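Local coordinates for protein glycinin A3B4 subunit (Glycine max, PDB 2D5F) that serves as an 11S globulin seed storage protein of soybean, a two-cupin subunit that assembles into hexamers in its mature form, at the interface of chains A and B. Residues are numbered along the deposited sequence; one frame, centred on the assembly and turned at random. Chains: chain A/B, glycinin A3B4 subunit.

Contact 1: the interface of chains A and B. Residues chain A 384, 386, 427, 429; chain B 62, 128, 130, 163.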
# COMPACT_ATOMS: atom_id res chain seq x y z
N TRP A 384 20.17 -15.29 15.00
CA TRP A 384 18.83 -15.26 15.57
C TRP A 384 17.87 -14.59 14.58
O TRP A 384 18.30 -13.86 13.68
CB TRP A 384 18.82 -14.51 16.90
CG TRP A 384 18.83 -13.00 16.80
CD1 TRP A 384 17.74 -12.18 16.72
CD2 TRP A 384 19.98 -12.15 16.80
NE1 TRP A 384 18.14 -10.86 16.68
CE2 TRP A 384 19.51 -10.81 16.73
CE3 TRP A 384 21.36 -12.37 16.86
CZ2 TRP A 384 20.37 -9.71 16.70
CZ3 TRP A 384 22.22 -11.27 16.84
CH2 TRP A 384 21.72 -9.96 16.76
N LEU A 386 15.02 -11.93 13.99
CA LEU A 386 14.50 -10.73 14.61
C LEU A 386 12.98 -10.66 14.77
O LEU A 386 12.48 -10.22 15.81
CB LEU A 386 14.94 -9.49 13.82
CG LEU A 386 16.40 -9.03 13.87
CD1 LEU A 386 17.32 -10.08 13.27
CD2 LEU A 386 16.53 -7.72 13.10
N ASN A 427 14.17 -14.44 18.41
CA ASN A 427 15.28 -13.81 19.13
C ASN A 427 16.26 -14.74 19.85
O ASN A 427 17.33 -14.30 20.27
CB ASN A 427 14.76 -12.75 20.12
CG ASN A 427 14.42 -11.42 19.44
OD1 ASN A 427 14.25 -10.40 20.12
ND2 ASN A 427 14.31 -11.42 18.12
N VAL A 429 19.18 -17.25 20.22
CA VAL A 429 20.35 -17.44 19.37
C VAL A 429 20.58 -18.91 19.10
O VAL A 429 20.58 -19.74 20.01
CB VAL A 429 21.59 -16.81 20.00
CG1 VAL A 429 22.78 -16.92 19.05
CG2 VAL A 429 21.31 -15.36 20.34
N TYR B 62 19.24 -6.54 22.55
CA TYR B 62 18.09 -6.44 21.67
C TYR B 62 16.92 -7.15 22.34
O TYR B 62 17.11 -8.02 23.20
CB TYR B 62 18.39 -7.06 20.29
CG TYR B 62 18.71 -8.54 20.30
CD1 TYR B 62 20.02 -9.00 20.44
CD2 TYR B 62 17.69 -9.49 20.16
CE1 TYR B 62 20.32 -10.37 20.44
CE2 TYR B 62 17.97 -10.85 20.17
CZ TYR B 62 19.28 -11.29 20.31
OH TYR B 62 19.55 -12.63 20.34
N GLY B 128 14.35 -6.92 17.68
CA GLY B 128 15.46 -7.76 17.26
C GLY B 128 16.75 -7.09 16.85
O GLY B 128 17.74 -7.77 16.63
N PRO B 130 20.10 -5.08 17.55
CA PRO B 130 21.00 -4.73 18.65
C PRO B 130 21.31 -3.23 18.68
O PRO B 130 21.43 -2.60 17.63
CB PRO B 130 22.26 -5.54 18.35
CG PRO B 130 21.75 -6.70 17.53
CD PRO B 130 20.74 -6.03 16.63
N PHE B 163 18.01 -9.53 25.38
CA PHE B 163 19.08 -10.44 24.97
C PHE B 163 20.38 -9.64 24.86
O PHE B 163 20.56 -8.87 23.92
CB PHE B 163 18.75 -11.07 23.61
CG PHE B 163 17.54 -11.98 23.63
CD1 PHE B 163 16.26 -11.45 23.72
CD2 PHE B 163 17.69 -13.36 23.56
CE1 PHE B 163 15.14 -12.28 23.75
CE2 PHE B 163 16.58 -14.20 23.58
CZ PHE B 163 15.30 -13.66 23.68
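The ring of B:Tyr62 lies flat against the indole of A:Trp384, and this stack is the centre of the contact. The planes are 6° apart, and the tyrosine ring centre is 4.1 Å from that of the six-membered indole ring. CG of B:Tyr62 lies between its backbone N and carbonyl carbon (chi1 62°), a placing that lays the phenol along the indole. The opposite face of the tyrosine is covered near its rim by CB of B:Phe163.

Each ring also makes a polar bond at its edge. The indole NE1 of A:Trp384 donates to the backbone O of B:Gly128 at 3.1 Å, in the ring plane and on a carbonyl lone pair, though bent at the hydrogen. The phenol OH of B:Tyr62 donates to the backbone O of A:Asn427 at 2.8 Å, in the carbonyl plane. These bonds should limit sliding of the stack.

A:Asn427 sets its amide steeply to the phenol, with the planes 79° apart. Its CB rests over the face of B:Phe163, 3.7 Å from CE1. CG of B:Pro130 meets CH2 of A:Trp384. The site ties the C-terminal cupin region of chain A to the N-terminal one of chain B, and probably helps hold the assembly together.

Contact 2: the interface of chains A and B. Residues chain A 379, 382, 402, 431, 433; chain B 208, 212, 215.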
# COMPACT_ATOMS: atom_id res chain seq x y z
N ILE A 379 29.70 -25.04 9.67
CA ILE A 379 29.01 -24.33 10.74
C ILE A 379 28.16 -23.15 10.27
O ILE A 379 28.60 -22.36 9.43
CB ILE A 379 30.00 -23.76 11.79
CG1 ILE A 379 30.76 -24.89 12.49
CG2 ILE A 379 29.25 -22.91 12.82
CD1 ILE A 379 31.85 -24.38 13.41
N PRO A 382 26.46 -18.59 15.17
CA PRO A 382 25.41 -18.00 16.00
C PRO A 382 24.59 -16.92 15.32
O PRO A 382 25.12 -15.87 14.92
CB PRO A 382 26.18 -17.46 17.20
CG PRO A 382 27.26 -18.48 17.35
CD PRO A 382 27.72 -18.69 15.93
N ARG A 402 22.48 -25.89 18.81
CA ARG A 402 22.44 -25.24 20.11
C ARG A 402 21.54 -24.00 20.07
O ARG A 402 21.64 -23.18 19.15
CB ARG A 402 23.86 -24.83 20.54
CG ARG A 402 24.83 -26.01 20.67
CD ARG A 402 26.18 -25.57 21.23
NE ARG A 402 27.07 -26.69 21.53
CZ ARG A 402 27.87 -27.29 20.65
NH1 ARG A 402 27.90 -26.88 19.39
NH2 ARG A 402 28.64 -28.30 21.02
N ALA A 431 22.77 -21.97 16.54
CA ALA A 431 23.92 -22.30 15.71
C ALA A 431 23.83 -23.79 15.38
O ALA A 431 23.27 -24.57 16.16
CB ALA A 431 25.21 -22.00 16.45
N GLN A 433 25.98 -27.28 13.33
CA GLN A 433 27.21 -27.79 12.75
C GLN A 433 26.95 -29.16 12.15
O GLN A 433 26.48 -30.07 12.84
CB GLN A 433 28.34 -27.88 13.78
CG GLN A 433 29.59 -28.55 13.21
CD GLN A 433 30.86 -28.25 13.99
OE1 GLN A 433 30.86 -28.20 15.22
NE2 GLN A 433 31.96 -28.07 13.27
N PHE B 208 27.30 -20.39 24.85
CA PHE B 208 28.11 -21.22 23.96
C PHE B 208 29.46 -21.48 24.62
O PHE B 208 29.89 -20.70 25.46
CB PHE B 208 28.33 -20.51 22.62
CG PHE B 208 27.09 -20.35 21.80
CD1 PHE B 208 26.61 -21.40 21.02
CD2 PHE B 208 26.37 -19.16 21.85
CE1 PHE B 208 25.43 -21.27 20.29
CE2 PHE B 208 25.18 -19.02 21.12
CZ PHE B 208 24.72 -20.07 20.34
N PHE B 212 33.56 -23.66 20.73
CA PHE B 212 32.68 -23.46 19.58
C PHE B 212 32.70 -22.00 19.12
O PHE B 212 32.65 -21.71 17.93
CB PHE B 212 31.25 -23.89 19.94
CG PHE B 212 30.29 -23.80 18.79
CD1 PHE B 212 29.32 -22.80 18.75
CD2 PHE B 212 30.38 -24.68 17.72
CE1 PHE B 212 28.45 -22.69 17.66
CE2 PHE B 212 29.52 -24.58 16.62
CZ PHE B 212 28.56 -23.58 16.59
N GLN B 215 35.68 -21.55 17.04
CA GLN B 215 35.53 -22.12 15.71
C GLN B 215 34.59 -21.28 14.86
O GLN B 215 34.87 -20.99 13.70
CB GLN B 215 34.98 -23.55 15.79
CG GLN B 215 35.79 -24.50 16.64
CD GLN B 215 35.68 -25.92 16.13
OE1 GLN B 215 36.44 -26.34 15.26
NE2 GLN B 215 34.71 -26.66 16.66
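Helix 210-216 of chain B and the loop just before it lie against a beta-sheet surface of the C-terminal cupin domain of chain A. B:Phe212, on the helix, buries 69 Å² here. Its CG stands anti to the backbone N (chi1 -176°), which carries the ring toward strands 379-381 and 429-435.

The far rim of the ring meets aliphatic groups. CE1 of B:Phe212 is 3.5 Å from the methyl CB of A:Ala431. CZ of B:Phe212 is 3.9 Å from CG2 of A:Ile379. A:Arg402 reaches one face of the ring with an extended chain. Its guanidinium NH1 sits 3.9 Å from the ring centroid of B:Phe212, displaced toward the rim, in a cation-pi contact with the two planes 40° apart. With B:Phe212 cut back to an alanine, this guanidinium is likely to lose its aromatic partner, and a gap to open beside A:Ala431 and A:Ile379.

CE1 of B:Phe208 lies 3.9 Å from CB of A:Arg402 and near CB of A:Ala431, the two on opposite sides of the ring plane. The same arginine thus offers its aliphatic stem to one phenylalanine and its charged end to the other. CG of A:Pro382 lies over a face of B:Phe208, toward the rim. CB of B:Gln215 touches CD1 of A:Ile379 at 4.0 Å.

The side chains of the chain B helix and the preceding loop meet strands 379-381, 398-404 and 429-435 of chain A.

Contact 3: the interface of chains A and B. Residues chain A 9, 42, 389, 426, 446; chain B 154-156.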
# COMPACT_ATOMS: atom_id res chain seq x y z
N CYS A 9 6.08 -19.06 25.97
CA CYS A 9 7.43 -19.16 25.45
C CYS A 9 8.52 -19.07 26.51
O CYS A 9 9.71 -19.11 26.20
CB CYS A 9 7.67 -18.09 24.39
SG CYS A 9 6.75 -18.34 22.84
N CYS A 42 4.32 -22.48 21.92
CA CYS A 42 5.02 -21.20 21.94
C CYS A 42 5.12 -20.63 20.52
O CYS A 42 4.96 -19.44 20.31
CB CYS A 42 6.42 -21.35 22.54
SG CYS A 42 7.56 -20.01 22.04
N ASN A 389 9.15 -16.72 14.93
CA ASN A 389 9.48 -17.97 15.59
C ASN A 389 9.86 -18.86 14.42
O ASN A 389 9.41 -18.64 13.30
CB ASN A 389 8.26 -18.56 16.30
CG ASN A 389 7.94 -17.84 17.60
OD1 ASN A 389 8.83 -17.51 18.38
ND2 ASN A 389 6.65 -17.60 17.84
N GLN A 426 11.59 -16.86 18.53
CA GLN A 426 12.04 -15.56 18.07
C GLN A 426 13.10 -14.98 19.01
O GLN A 426 12.95 -15.01 20.24
CB GLN A 426 10.84 -14.61 18.00
CG GLN A 426 11.19 -13.14 17.77
CD GLN A 426 9.94 -12.27 17.77
OE1 GLN A 426 8.89 -12.68 18.27
NE2 GLN A 426 10.06 -11.05 17.24
N THR A 446 7.39 -17.99 11.00
CA THR A 446 6.08 -17.35 11.03
C THR A 446 6.02 -15.86 10.72
O THR A 446 5.49 -15.06 11.50
CB THR A 446 5.38 -17.63 12.38
OG1 THR A 446 6.20 -17.20 13.47
CG2 THR A 446 5.09 -19.13 12.52
N ASN B 154 5.88 -9.06 18.47
CA ASN B 154 6.41 -9.92 19.52
C ASN B 154 5.63 -11.24 19.46
O ASN B 154 4.47 -11.29 19.86
CB ASN B 154 6.24 -9.25 20.88
CG ASN B 154 6.72 -10.13 22.03
OD1 ASN B 154 7.42 -11.12 21.82
ND2 ASN B 154 6.36 -9.75 23.25
N GLN B 155 6.26 -12.29 18.95
CA GLN B 155 5.59 -13.58 18.83
C GLN B 155 5.94 -14.54 19.97
O GLN B 155 5.59 -15.73 19.92
CB GLN B 155 5.92 -14.23 17.49
CG GLN B 155 5.77 -13.30 16.30
CD GLN B 155 5.91 -14.01 14.97
OE1 GLN B 155 6.76 -14.88 14.81
NE2 GLN B 155 5.06 -13.65 14.02
N LEU B 156 6.62 -14.04 21.00
CA LEU B 156 6.97 -14.88 22.15
C LEU B 156 5.79 -14.80 23.12
O LEU B 156 4.80 -15.52 22.97
CB LEU B 156 8.25 -14.36 22.81
CG LEU B 156 9.50 -14.46 21.92
CD1 LEU B 156 10.71 -13.86 22.64
CD2 LEU B 156 9.77 -15.92 21.58
O HOH W 1 3.76 -17.30 21.12
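The side-chain amide of B:Gln155 has the backbone O of A:Thr446 in its plane at NE2, while the hydroxyl OG1 of A:Thr446 meets OE1 tilted from that plane. The amide of A:Gln426 stands across it, 81° between planes, and that of A:Asn389 is turned by 36°. This is a loop of one 11S globulin cupin subunit docked on loops of the next. NE2 of B:Gln155 donates to the backbone O of A:Thr446 at 2.9 Å. OE1 of B:Gln155 accepts from both the hydroxyl OG1 of A:Thr446, at 2.7 Å, and the backbone N of A:Asn389, at 3.0 Å and almost in line with the carbonyl bond. Together they fix the rotation of the amide.

The backbone of B:Gln155 is gripped as well. Its N donates to OE1 of A:Gln426 at 2.7 Å, in the carbonyl plane. A:Gln426 reaches it with an extended chain, its CG opposite the backbone N (chi1 170°). ND2 of A:Asn389 donates to O of B:Gln155 at 3.0 Å, from above the carbonyl plane. OD1 of A:Asn389 takes the backbone N of A:Gln426 at 2.8 Å, which holds the A:Asn389 amide with ND2 turned to B:Gln155.

B:Leu156 turns its CD2 methyl toward CB of A:Gln426. Its CA packs 3.5 Å from SG of A:Cys9, which is disulfide-bonded to A:Cys42. A water links the backbone O atoms of A:Cys42, B:Gln155 and B:Leu156.

The three contacts form a band along one interface between two copies of the subunit. Measured between the centres of their C-alpha atoms, contact 1 is about 12 Å from contact 3 and 16 Å from contact 2, and contacts 2 and 3 are about 22 Å apart. Contacts 1 and 2 share strand 429-435 of chain A. Contacts 1 and 3 are joined by the consecutive residues A:Gln426 and A:Asn427. Both set C-terminal cupin residues of chain A against N-terminal cupin residues of chain B, contact 3 adding A:Cys9 and A:Cys42; contact 2 brings in chain B helix 210-216. This is consistent with a head-to-tail interface within the hexameric assembly.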